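CurF (Lyngbya majuscula, PDB 2Q35) acts, through this crotonase-family ECH2 domain, as a decarboxylase lyase that takes part in the beta-branching of a polyketide chain. Local coordinates at residues G104-G109 with S121-N126; T133-T138 with E224-T229; S139-E144 with A209-K214; E144-E149 with I171-V176. The protein carries 1 engineered substitution. All blocks are in the same frame, centred on the assembly; numbering follows the deposited sequence.

From the N terminus, contact 1 closes first: helix 104-110 meets the strand at 122-124 across a loop of 11 residues that includes strand 114-118. The other three nest without crossing. Residues 133-138, 139-144 and 144-149 open contacts 2, 3 and 4 in turn, and these close in reverse order, contact 4 at 171-176, contact 3 at 209-214 and contact 2 at 224-229. Contacts 2 and 3 both tie the region around helix 138-146 to the long helix 197-230, whereas contact 4 joins the end of that shorter helix, through Lys145 and Leu146, to the approach to strand 175-176; contacts 3 and 4 share Glu144. Contact 1 touches contacts 2 and 3 through Leu107 and Thr125.

Contact 1: G104-G109 with S121-N126; sequences GGLLLG and SVYATN
Leu106 and Leu107 of helix 104-110 pack on Tyr123, Ala124 and Thr125 in a buried, apolar helix-on-strand contact close to the centre of the chain, where strand 122-124 runs out into a loop. Leu106 carries most of it. With its CG anti to the backbone N (chi1 173°), the side chain reaches from the helix toward the strand and spreads its two methyls over different partners. Leu106 CD2 touches Thr125 CG2 at 3.7 Å and comes within 3.8 Å of the carbonyl O of Ala124, a van der Waals approach by a carbon that cannot donate a conventional bond. The other branch, Leu106 CD1, turns to the Tyr123 ring and meets its CD1 obliquely at 4.3 Å.

Thr125 faces the helix with its methyl: CG2 stands anti to the carbonyl carbon, and it also meets Leu107 CD2, at 4.1 Å. Both leucines therefore share one methyl, and each crosses the threonine at a slant. The closest CA pair of the two segments, Leu106 CA and Tyr123 CA, lies 6.7 Å apart. Tyr123 is held at its far end, its OH bonded to Met97 O and Ser118 N, while Met154 of helix 148-157 touches both Leu106 and Thr125.

Strands 100-102 and 122-124 lie parallel in the small three-stranded sheet, with helix 104-110 between them in sequence. A glycine-rich helix start directly after such a strand is characteristic of the crotonase fold, whose relatives use the helix's first turn in the oxyanion hole.

Contact 2: T133-T138 with E224-T229; sequences TPVGAT and EIHQVT
His226 and Thr229 of helix 197-230 grip Thr133 by its backbone and its side chain respectively. The imidazole donates from ND1 to Thr133 O over 2.9 Å, and the bond is nearly straight, with an N-H...O angle of 174°. The acceptor lies in the ring plane, while the donor is tilted only 22° from the plane of the carbonyl. On the other side of the ring, NE2 has its own hydrogen-bond partner, Lys72 NZ, so both nitrogens are engaged and the rotation of the ring is fixed.

The two threonine hydroxyls meet with Thr133 OG1 2.9 Å from Thr229 OG1, their side chains crossing at about a right angle. Thr229 OG1 also has the carbonyl O of Ile225, one turn earlier, within a weak 3.4 Å, so the position of the proton between these acceptors stays open. Ile225 CG2 packs against Thr133 OG1 from the helix side.

The contact places the C-terminal part of the long helix over the loop joining helices 127-130 and 138-146 of the crotonase fold. It lies at a subunit boundary of the trimer, where Leu203 of the second subunit packs on Thr133 and Pro134.

One face of the His226 ring receives Val135 CG1 in a CH-pi contact, with Val135 CG1 3.6 Å from the centroid of the His226 ring and 22° off its normal. Beyond Val135 the loop is tied back on itself: Thr138 OG1 donates to Val135 O at 2.8 Å from above the carbonyl plane. Thr138 N, at the start of helix 138-146, gives its hydrogen to Glu222 OE1.

Contact 3: S139-E144 with A209-K214; sequences SLILRE and ADIKAK
The carboxylate of Glu144 is the flat group of this contact, and one of its faces receives Ile211 CD1. That methyl sits above the carboxylate carbon, 3.9 Å from Glu144 CD, rather than in the plane with the oxygens. The same methyl touches the stem of the side chain, Glu144 CG to Ile211 CD1 being 3.8 Å. The bend at chi2 (77°) turns the carboxylate out of line with the stem, and this lets stem and flat group wrap the methyl together.

Ile211 is the projecting residue of helix 197-230. It enters a hollow formed by Leu140, Ile141 and Glu144 of helix 138-146 and divides its branches among them. Ile211 CG2 meets Ile141 CD1 at 3.9 Å, while the side chains of Leu140 and Ile211 slide past each other in opposite directions, with 4.1 Å between Leu140 CD1 and Ile211 CD1. One turn further along, both methyls of Leu140 reach Lys214 CB, each at 4.2 Å.

The axes of the two short segments approach to 11.2 Å at 157°, a near-antiparallel pairing that lays the middle of long helix 197-230 along helix 138-146 in this crotonase-fold domain. Phe215 and Ala218 continue the cover over Leu140. On a flank of helix 138-146, Ser139 OG and Arg143 NH1 hydrogen-bond to His206 NE2 and Leu207 O of the second subunit.

The chemistry is that of an apolar seam with charge at its margin. Glu144 OE1 and Lys214 NZ, 6.2 Å apart, are not in contact, so any attraction between them is probably only a weak supplement to the packing.

Contact 4: E144-E149 with I171-V176; sequences EKLGSE and IPFPVV
Leu146 and Phe173 each hold CG anti to the carbonyl carbon (chi1 -52° for Leu146), which sets the two CG atoms; in Leu146, chi2 near 180° (-175°) then puts CD1 anti to CA and leaves CD2 as the branch that meets Phe173 and Ile171. Leu146 CD2 lies in the ring plane, 3.7 Å from Phe173 CE2, with the two side chains crossing at about a right angle. The same methyl meets Ile171 CD1, also at 3.7 Å, but here the side chains run side by side and point the same way.

The backbone is drawn in as well. Lys145 O sits 3.2 Å from Pro172 CG and 3.3 Å from Phe173 CE2, close van der Waals approaches of carbon to a carbonyl. Pro172 is the centre of an inverse gamma turn, marked by a weak 3.1 Å bond from Phe173 N to Ile171 O, just before the chain enters strand 175-176, the outermost of the six-stranded crotonase core sheet within this chain. The turn thus meets the break between helices 138-146 and 148-157, where Gly147 takes positive phi (97°).

Lys145 CB rests 3.9 Å from Phe173 CZ, while its NZ reaches away to Leu110 O. Glu149 of the third subunit packs on Lys145, Pro172 and Phe173.

Contact 1: G104-G109 with S121-N126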
loop_
_atom_site.group_PDB
_atom_site.type_symbol
_atom_site.label_atom_id
_atom_site.label_comp_id
_atom_site.label_asym_id
_atom_site.label_seq_id
_atom_site.Cartn_x
_atom_site.Cartn_y
_atom_site.Cartn_z
ATOM N N GLY A 104 -3.333 -5.425 -22.095
ATOM C CA GLY A 104 -4.616 -5.930 -21.609
ATOM C C GLY A 104 -4.506 -7.323 -21.007
ATOM O O GLY A 104 -5.302 -7.704 -20.130
ATOM N N GLY A 105 -3.527 -8.104 -21.481
ATOM C CA GLY A 105 -3.334 -9.462 -20.960
ATOM C C GLY A 105 -2.824 -9.468 -19.523
ATOM O O GLY A 105 -3.150 -10.367 -18.743
ATOM N N LEU A 106 -2.013 -8.479 -19.166
ATOM C CA LEU A 106 -1.582 -8.352 -17.771
ATOM C C LEU A 106 -2.793 -7.902 -16.949
ATOM O O LEU A 106 -3.023 -8.412 -15.860
ATOM C CB LEU A 106 -0.414 -7.360 -17.617
ATOM C CG LEU A 106 0.010 -7.025 -16.193
ATOM C CD1 LEU A 106 0.455 -8.295 -15.459
ATOM C CD2 LEU A 106 1.121 -5.931 -16.154
ATOM N N LEU A 107 -3.556 -6.940 -17.464
ATOM C CA LEU A 107 -4.749 -6.490 -16.721
ATOM C C LEU A 107 -5.755 -7.596 -16.508
ATOM O O LEU A 107 -6.340 -7.694 -15.434
ATOM C CB LEU A 107 -5.409 -5.280 -17.391
ATOM C CG LEU A 107 -4.784 -3.931 -16.984
ATOM C CD1 LEU A 107 -5.110 -3.637 -15.507
ATOM C CD2 LEU A 107 -3.273 -3.844 -17.231
ATOM N N LEU A 108 -5.933 -8.456 -17.518
ATOM C CA LEU A 108 -6.832 -9.597 -17.412
ATOM C C LEU A 108 -6.523 -10.414 -16.177
ATOM O O LEU A 108 -7.416 -10.790 -15.412
ATOM C CB LEU A 108 -6.685 -10.494 -18.636
ATOM C CG LEU A 108 -7.693 -11.657 -18.675
ATOM C CD1 LEU A 108 -9.107 -11.138 -18.969
ATOM C CD2 LEU A 108 -7.305 -12.690 -19.716
ATOM N N GLY A 109 -5.233 -10.718 -15.968
ATOM C CA GLY A 109 -4.898 -11.429 -14.750
ATOM C C GLY A 109 -5.099 -10.608 -13.496
ATOM O O GLY A 109 -5.532 -11.134 -12.463
ATOM N N SER A 121 8.992 -15.562 -16.970
ATOM C CA SER A 121 8.166 -14.914 -17.991
ATOM C C SER A 121 8.242 -13.413 -17.872
ATOM O O SER A 121 8.735 -12.882 -16.870
ATOM C CB SER A 121 6.733 -15.416 -17.879
ATOM O OG SER A 121 6.716 -16.826 -18.056
ATOM N N VAL A 122 7.726 -12.731 -18.892
ATOM C CA VAL A 122 7.810 -11.301 -19.009
ATOM C C VAL A 122 6.407 -10.701 -18.853
ATOM O O VAL A 122 5.441 -11.293 -19.317
ATOM C CB VAL A 122 8.525 -10.958 -20.369
ATOM C CG1 VAL A 122 7.960 -9.790 -21.068
ATOM C CG2 VAL A 122 10.043 -10.844 -20.111
ATOM N N TYR A 123 6.344 -9.555 -18.180
ATOM C CA TYR A 123 5.067 -8.846 -17.888
ATOM C C TYR A 123 5.218 -7.368 -18.232
ATOM O O TYR A 123 6.222 -6.744 -17.914
ATOM C CB TYR A 123 4.694 -9.041 -16.400
ATOM C CG TYR A 123 4.584 -10.514 -16.075
ATOM C CD1 TYR A 123 3.430 -11.227 -16.368
ATOM C CD2 TYR A 123 5.698 -11.219 -15.593
ATOM C CE1 TYR A 123 3.336 -12.595 -16.132
ATOM C CE2 TYR A 123 5.618 -12.575 -15.363
ATOM C CZ TYR A 123 4.457 -13.260 -15.642
ATOM O OH TYR A 123 4.354 -14.613 -15.441
ATOM N N ALA A 124 4.197 -6.769 -18.861
ATOM C CA ALA A 124 4.336 -5.368 -19.261
ATOM C C ALA A 124 2.955 -4.719 -19.364
ATOM O O ALA A 124 2.019 -5.374 -19.804
ATOM C CB ALA A 124 5.017 -5.243 -20.607
ATOM N N THR A 125 2.865 -3.449 -18.963
ATOM C CA THR A 125 1.739 -2.584 -19.358
ATOM C C THR A 125 2.392 -1.769 -20.469
ATOM O O THR A 125 3.036 -0.745 -20.202
ATOM C CB THR A 125 1.278 -1.639 -18.220
ATOM O OG1 THR A 125 2.405 -0.996 -17.614
ATOM C CG2 THR A 125 0.502 -2.375 -17.123
ATOM N N ASN A 126 2.288 -2.274 -21.700
ATOM C CA ASN A 126 3.103 -1.797 -22.829
ATOM C C ASN A 126 2.500 -0.633 -23.630
ATOM O O ASN A 126 3.060 -0.198 -24.626
ATOM C CB ASN A 126 3.470 -2.951 -23.770
ATOM C CG ASN A 126 2.269 -3.708 -24.240
ATOM O OD1 ASN A 126 1.126 -3.277 -24.029
ATOM N ND2 ASN A 126 2.499 -4.851 -24.897
#

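Contact 2: T133-T138 with E224-T229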
loop_
_atom_site.group_PDB
_atom_site.type_symbol
_atom_site.label_atom_id
_atom_site.label_comp_id
_atom_site.label_asym_id
_atom_site.label_seq_id
_atom_site.Cartn_x
_atom_site.Cartn_y
_atom_site.Cartn_z
ATOM N N THR A 133 -1.498 6.278 -23.980
ATOM C CA THR A 133 -1.847 6.041 -22.568
ATOM C C THR A 133 -2.738 4.802 -22.407
ATOM O O THR A 133 -3.321 4.326 -23.389
ATOM C CB THR A 133 -2.548 7.275 -21.971
ATOM O OG1 THR A 133 -3.680 7.593 -22.790
ATOM C CG2 THR A 133 -1.603 8.487 -21.977
ATOM N N PRO A 134 -2.801 4.233 -21.189
ATOM C CA PRO A 134 -3.519 2.956 -20.966
ATOM C C PRO A 134 -5.036 2.992 -21.158
ATOM O O PRO A 134 -5.646 4.065 -21.248
ATOM C CB PRO A 134 -3.207 2.617 -19.493
ATOM C CG PRO A 134 -1.965 3.399 -19.185
ATOM C CD PRO A 134 -2.071 4.680 -19.978
ATOM N N VAL A 135 -5.612 1.797 -21.260
ATOM C CA VAL A 135 -7.049 1.558 -21.170
ATOM C C VAL A 135 -7.300 0.429 -20.181
ATOM O O VAL A 135 -6.379 -0.311 -19.797
ATOM C CB VAL A 135 -7.683 1.189 -22.552
ATOM C CG1 VAL A 135 -7.594 2.361 -23.478
ATOM C CG2 VAL A 135 -6.964 -0.012 -23.168
ATOM N N GLY A 136 -8.534 0.297 -19.728
ATOM C CA GLY A 136 -8.892 -0.844 -18.886
ATOM C C GLY A 136 -8.824 -0.596 -17.393
ATOM O O GLY A 136 -8.908 -1.551 -16.607
ATOM N N ALA A 137 -8.775 0.684 -16.995
ATOM C CA ALA A 137 -8.570 1.065 -15.592
ATOM C C ALA A 137 -7.223 0.529 -15.123
ATOM O O ALA A 137 -7.090 -0.017 -14.009
ATOM C CB ALA A 137 -9.716 0.556 -14.677
ATOM N N THR A 138 -6.228 0.683 -15.987
ATOM C CA THR A 138 -4.856 0.231 -15.687
ATOM C C THR A 138 -4.304 0.869 -14.419
ATOM O O THR A 138 -3.725 0.175 -13.561
ATOM C CB THR A 138 -3.904 0.514 -16.879
ATOM O OG1 THR A 138 -4.251 -0.351 -17.959
ATOM C CG2 THR A 138 -2.447 0.243 -16.510
ATOM N N GLU A 224 -11.068 8.188 -22.511
ATOM C CA GLU A 224 -11.050 9.571 -23.024
ATOM C C GLU A 224 -9.641 10.078 -23.342
ATOM O O GLU A 224 -9.424 10.686 -24.397
ATOM C CB GLU A 224 -11.806 10.529 -22.079
ATOM C CG GLU A 224 -13.303 10.683 -22.471
ATOM C CD GLU A 224 -14.265 11.033 -21.314
ATOM O OE1 GLU A 224 -13.828 11.644 -20.301
ATOM O OE2 GLU A 224 -15.479 10.691 -21.439
ATOM N N ILE A 225 -8.688 9.788 -22.448
ATOM C CA ILE A 225 -7.306 10.272 -22.608
ATOM C C ILE A 225 -6.646 9.424 -23.694
ATOM O O ILE A 225 -5.883 9.927 -24.536
ATOM C CB ILE A 225 -6.525 10.157 -21.261
ATOM C CG1 ILE A 225 -7.186 11.031 -20.192
ATOM C CG2 ILE A 225 -5.032 10.525 -21.436
ATOM C CD1 ILE A 225 -6.846 10.607 -18.763
ATOM N N HIS A 226 -6.960 8.130 -23.682
ATOM C CA HIS A 226 -6.432 7.226 -24.688
ATOM C C HIS A 226 -6.814 7.655 -26.084
ATOM O O HIS A 226 -5.992 7.644 -26.991
ATOM C CB HIS A 226 -6.880 5.793 -24.424
ATOM C CG HIS A 226 -6.501 4.838 -25.510
ATOM N ND1 HIS A 226 -5.296 4.168 -25.524
ATOM C CD2 HIS A 226 -7.183 4.419 -26.603
ATOM C CE1 HIS A 226 -5.238 3.399 -26.598
ATOM N NE2 HIS A 226 -6.368 3.533 -27.269
ATOM N N GLN A 227 -8.066 8.059 -26.264
ATOM C CA GLN A 227 -8.498 8.496 -27.580
ATOM C C GLN A 227 -7.688 9.686 -28.104
ATOM O O GLN A 227 -7.454 9.790 -29.308
ATOM C CB GLN A 227 -9.996 8.778 -27.571
ATOM C CG GLN A 227 -10.830 7.494 -27.471
ATOM C CD GLN A 227 -10.713 6.617 -28.713
ATOM O OE1 GLN A 227 -10.123 5.526 -28.676
ATOM N NE2 GLN A 227 -11.260 7.099 -29.828
ATOM N N VAL A 228 -7.257 10.580 -27.212
ATOM C CA VAL A 228 -6.458 11.725 -27.638
ATOM C C VAL A 228 -5.032 11.278 -27.965
ATOM O O VAL A 228 -4.493 11.624 -29.018
ATOM C CB VAL A 228 -6.425 12.828 -26.563
ATOM C CG1 VAL A 228 -5.451 13.943 -26.940
ATOM C CG2 VAL A 228 -7.805 13.385 -26.378
ATOM N N THR A 229 -4.425 10.527 -27.049
ATOM C CA THR A 229 -2.998 10.201 -27.210
ATOM C C THR A 229 -2.719 9.137 -28.272
ATOM O O THR A 229 -1.615 9.108 -28.852
ATOM C CB THR A 229 -2.337 9.812 -25.875
ATOM O OG1 THR A 229 -2.912 8.595 -25.386
ATOM C CG2 THR A 229 -2.489 10.914 -24.841
#

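Contact 3: S139-E144 with A209-K214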
loop_
_atom_site.group_PDB
_atom_site.type_symbol
_atom_site.label_atom_id
_atom_site.label_comp_id
_atom_site.label_asym_id
_atom_site.label_seq_id
_atom_site.Cartn_x
_atom_site.Cartn_y
_atom_site.Cartn_z
ATOM N N SER A 139 -4.422 2.188 -14.310
ATOM C CA SER A 139 -3.836 2.864 -13.163
ATOM C C SER A 139 -4.561 2.474 -11.868
ATOM O O SER A 139 -3.927 2.222 -10.844
ATOM C CB SER A 139 -3.782 4.377 -13.379
ATOM O OG SER A 139 -5.036 5.012 -13.223
ATOM N N LEU A 140 -5.891 2.391 -11.922
ATOM C CA LEU A 140 -6.646 1.982 -10.748
ATOM C C LEU A 140 -6.175 0.615 -10.261
ATOM O O LEU A 140 -5.806 0.443 -9.094
ATOM C CB LEU A 140 -8.152 1.928 -11.058
ATOM C CG LEU A 140 -9.069 1.461 -9.913
ATOM C CD1 LEU A 140 -9.136 2.496 -8.803
ATOM C CD2 LEU A 140 -10.476 1.159 -10.416
ATOM N N ILE A 141 -6.194 -0.347 -11.168
ATOM C CA ILE A 141 -5.915 -1.738 -10.804
ATOM C C ILE A 141 -4.436 -1.934 -10.444
ATOM O O ILE A 141 -4.132 -2.564 -9.426
ATOM C CB ILE A 141 -6.400 -2.698 -11.906
ATOM C CG1 ILE A 141 -7.933 -2.702 -11.983
ATOM C CG2 ILE A 141 -5.925 -4.126 -11.642
ATOM C CD1 ILE A 141 -8.675 -3.338 -10.739
ATOM N N LEU A 142 -3.517 -1.376 -11.232
ATOM C CA LEU A 142 -2.098 -1.570 -10.879
ATOM C C LEU A 142 -1.703 -0.938 -9.554
ATOM O O LEU A 142 -0.943 -1.537 -8.787
ATOM C CB LEU A 142 -1.187 -1.059 -11.992
ATOM C CG LEU A 142 -0.704 -2.212 -12.868
ATOM C CD1 LEU A 142 -1.792 -2.693 -13.840
ATOM C CD2 LEU A 142 0.581 -1.798 -13.586
ATOM N N ARG A 143 -2.199 0.260 -9.274
ATOM C CA ARG A 143 -1.867 0.916 -8.013
ATOM C C ARG A 143 -2.432 0.132 -6.841
ATOM O O ARG A 143 -1.759 -0.031 -5.823
ATOM C CB ARG A 143 -2.322 2.383 -7.990
ATOM C CG ARG A 143 -1.567 3.192 -9.020
ATOM C CD ARG A 143 -1.490 4.665 -8.721
ATOM N NE ARG A 143 -2.660 5.395 -9.188
ATOM C CZ ARG A 143 -2.693 6.721 -9.316
ATOM N NH1 ARG A 143 -1.618 7.441 -9.023
ATOM N NH2 ARG A 143 -3.796 7.329 -9.733
ATOM N N GLU A 144 -3.653 -0.374 -6.990
ATOM C CA GLU A 144 -4.268 -1.160 -5.927
ATOM C C GLU A 144 -3.497 -2.444 -5.670
ATOM O O GLU A 144 -3.243 -2.785 -4.519
ATOM C CB GLU A 144 -5.750 -1.447 -6.224
ATOM C CG GLU A 144 -6.429 -2.422 -5.243
ATOM C CD GLU A 144 -6.802 -1.787 -3.901
ATOM O OE1 GLU A 144 -6.543 -0.576 -3.688
ATOM O OE2 GLU A 144 -7.362 -2.523 -3.047
ATOM N N ALA A 209 -16.015 -4.378 -3.288
ATOM C CA ALA A 209 -16.966 -3.264 -3.349
ATOM C C ALA A 209 -16.311 -1.939 -3.692
ATOM O O ALA A 209 -16.804 -1.201 -4.562
ATOM C CB ALA A 209 -17.744 -3.153 -2.032
ATOM N N ASP A 210 -15.212 -1.623 -3.008
ATOM C CA ASP A 210 -14.586 -0.304 -3.181
ATOM C C ASP A 210 -14.021 -0.124 -4.593
ATOM O O ASP A 210 -14.227 0.916 -5.227
ATOM C CB ASP A 210 -13.506 -0.061 -2.123
ATOM C CG ASP A 210 -14.084 0.188 -0.724
ATOM O OD1 ASP A 210 -15.295 0.509 -0.584
ATOM O OD2 ASP A 210 -13.305 0.075 0.246
ATOM N N ILE A 211 -13.335 -1.141 -5.102
ATOM C CA ILE A 211 -12.809 -1.060 -6.473
ATOM C C ILE A 211 -13.945 -1.045 -7.496
ATOM O O ILE A 211 -13.917 -0.260 -8.448
ATOM C CB ILE A 211 -11.764 -2.182 -6.770
ATOM C CG1 ILE A 211 -10.489 -1.961 -5.938
ATOM C CG2 ILE A 211 -11.408 -2.214 -8.255
ATOM C CD1 ILE A 211 -9.631 -0.773 -6.393
ATOM N N LYS A 212 -14.959 -1.879 -7.287
ATOM C CA LYS A 212 -16.109 -1.922 -8.194
ATOM C C LYS A 212 -16.811 -0.557 -8.281
ATOM O O LYS A 212 -17.228 -0.146 -9.361
ATOM C CB LYS A 212 -17.098 -3.030 -7.788
ATOM C CG LYS A 212 -18.364 -3.049 -8.635
ATOM C CD LYS A 212 -19.402 -4.019 -8.109
ATOM C CE LYS A 212 -20.554 -4.179 -9.099
ATOM N NZ LYS A 212 -21.797 -4.631 -8.411
ATOM N N ALA A 213 -16.895 0.159 -7.161
ATOM C CA ALA A 213 -17.493 1.501 -7.145
ATOM C C ALA A 213 -16.726 2.492 -8.033
ATOM O O ALA A 213 -17.319 3.375 -8.682
ATOM C CB ALA A 213 -17.578 2.026 -5.698
ATOM N N LYS A 214 -15.406 2.325 -8.074
ATOM C CA LYS A 214 -14.516 3.241 -8.781
ATOM C C LYS A 214 -14.265 2.859 -10.246
ATOM O O LYS A 214 -13.756 3.673 -11.047
ATOM C CB LYS A 214 -13.183 3.299 -8.038
ATOM C CG LYS A 214 -13.255 4.127 -6.771
ATOM C CD LYS A 214 -11.875 4.461 -6.263
ATOM C CE LYS A 214 -11.499 3.563 -5.108
ATOM N NZ LYS A 214 -10.453 4.199 -4.266
#

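Contact 4: E144-E149 with I171-V176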
loop_
_atom_site.group_PDB
_atom_site.type_symbol
_atom_site.label_atom_id
_atom_site.label_comp_id
_atom_site.label_asym_id
_atom_site.label_seq_id
_atom_site.Cartn_x
_atom_site.Cartn_y
_atom_site.Cartn_z
ATOM N N GLU A 144 -3.653 -0.374 -6.990
ATOM C CA GLU A 144 -4.268 -1.160 -5.927
ATOM C C GLU A 144 -3.497 -2.444 -5.670
ATOM O O GLU A 144 -3.243 -2.785 -4.519
ATOM C CB GLU A 144 -5.750 -1.447 -6.224
ATOM C CG GLU A 144 -6.429 -2.422 -5.243
ATOM C CD GLU A 144 -6.802 -1.787 -3.901
ATOM O OE1 GLU A 144 -6.543 -0.576 -3.688
ATOM O OE2 GLU A 144 -7.362 -2.523 -3.047
ATOM N N LYS A 145 -3.075 -3.113 -6.728
ATOM C CA LYS A 145 -2.591 -4.481 -6.581
ATOM C C LYS A 145 -1.088 -4.675 -6.603
ATOM O O LYS A 145 -0.586 -5.564 -5.903
ATOM C CB LYS A 145 -3.268 -5.389 -7.580
ATOM C CG LYS A 145 -4.780 -5.251 -7.503
ATOM C CD LYS A 145 -5.433 -6.507 -7.935
ATOM C CE LYS A 145 -6.942 -6.351 -7.870
ATOM N NZ LYS A 145 -7.540 -7.676 -8.153
ATOM N N LEU A 146 -0.372 -3.860 -7.379
ATOM C CA LEU A 146 1.105 -3.951 -7.397
ATOM C C LEU A 146 1.767 -2.928 -6.482
ATOM O O LEU A 146 2.958 -3.040 -6.187
ATOM C CB LEU A 146 1.662 -3.785 -8.812
ATOM C CG LEU A 146 1.114 -4.658 -9.934
ATOM C CD1 LEU A 146 1.894 -4.408 -11.220
ATOM C CD2 LEU A 146 1.127 -6.145 -9.561
ATOM N N GLY A 147 1.004 -1.928 -6.053
ATOM C CA GLY A 147 1.531 -0.802 -5.281
ATOM C C GLY A 147 1.816 0.387 -6.177
ATOM O O GLY A 147 2.153 0.206 -7.343
ATOM N N SER A 148 1.683 1.602 -5.640
ATOM C CA SER A 148 1.781 2.815 -6.467
ATOM C C SER A 148 3.111 2.978 -7.227
ATOM O O SER A 148 3.115 3.492 -8.354
ATOM C CB SER A 148 1.424 4.082 -5.656
ATOM O OG SER A 148 2.288 4.259 -4.536
ATOM N N GLU A 149 4.220 2.512 -6.649
ATOM C CA GLU A 149 5.536 2.699 -7.283
ATOM C C GLU A 149 5.892 1.773 -8.431
ATOM O O GLU A 149 6.393 2.243 -9.454
ATOM C CB GLU A 149 6.656 2.687 -6.258
ATOM C CG GLU A 149 7.158 4.067 -5.966
ATOM C CD GLU A 149 6.165 4.899 -5.176
ATOM O OE1 GLU A 149 6.091 4.666 -3.942
ATOM O OE2 GLU A 149 5.504 5.791 -5.784
ATOM N N ILE A 171 7.166 -6.958 -5.396
ATOM C CA ILE A 171 5.767 -7.102 -5.837
ATOM C C ILE A 171 4.979 -7.910 -4.779
ATOM O O ILE A 171 5.485 -8.885 -4.224
ATOM C CB ILE A 171 5.708 -7.726 -7.253
ATOM C CG1 ILE A 171 4.316 -7.564 -7.880
ATOM C CG2 ILE A 171 6.153 -9.187 -7.240
ATOM C CD1 ILE A 171 4.247 -8.075 -9.326
ATOM N N PRO A 172 3.761 -7.475 -4.442
ATOM C CA PRO A 172 3.009 -8.203 -3.419
ATOM C C PRO A 172 2.196 -9.378 -3.951
ATOM O O PRO A 172 1.018 -9.502 -3.606
ATOM C CB PRO A 172 2.076 -7.136 -2.850
ATOM C CG PRO A 172 1.914 -6.124 -3.947
ATOM C CD PRO A 172 3.051 -6.272 -4.922
ATOM N N PHE A 173 2.784 -10.194 -4.815
ATOM C CA PHE A 173 2.148 -11.438 -5.261
ATOM C C PHE A 173 3.212 -12.510 -5.288
ATOM O O PHE A 173 4.392 -12.179 -5.394
ATOM C CB PHE A 173 1.585 -11.304 -6.673
ATOM C CG PHE A 173 0.324 -10.489 -6.754
ATOM C CD1 PHE A 173 -0.866 -10.997 -6.265
ATOM C CD2 PHE A 173 0.332 -9.237 -7.338
ATOM C CE1 PHE A 173 -2.046 -10.274 -6.350
ATOM C CE2 PHE A 173 -0.847 -8.497 -7.434
ATOM C CZ PHE A 173 -2.035 -9.026 -6.946
ATOM N N PRO A 174 2.814 -13.797 -5.209
ATOM C CA PRO A 174 3.854 -14.840 -5.315
ATOM C C PRO A 174 4.414 -14.926 -6.725
ATOM O O PRO A 174 3.685 -14.771 -7.716
ATOM C CB PRO A 174 3.136 -16.143 -4.962
ATOM C CG PRO A 174 1.691 -15.818 -4.830
ATOM C CD PRO A 174 1.460 -14.348 -4.998
ATOM N N VAL A 175 5.722 -15.165 -6.794
ATOM C CA VAL A 175 6.394 -15.324 -8.070
ATOM C C VAL A 175 7.191 -16.608 -7.919
ATOM O O VAL A 175 8.089 -16.676 -7.081
ATOM C CB VAL A 175 7.358 -14.159 -8.380
ATOM C CG1 VAL A 175 7.906 -14.305 -9.801
ATOM C CG2 VAL A 175 6.656 -12.794 -8.231
ATOM N N VAL A 176 6.853 -17.600 -8.734
ATOM C CA VAL A 176 7.485 -18.930 -8.638
ATOM C C VAL A 176 7.919 -19.434 -10.003
ATOM O O VAL A 176 7.591 -18.845 -11.030
ATOM C CB VAL A 176 6.582 -19.982 -7.913
ATOM C CG1 VAL A 176 6.165 -19.484 -6.513
ATOM C CG2 VAL A 176 5.305 -20.327 -8.726
#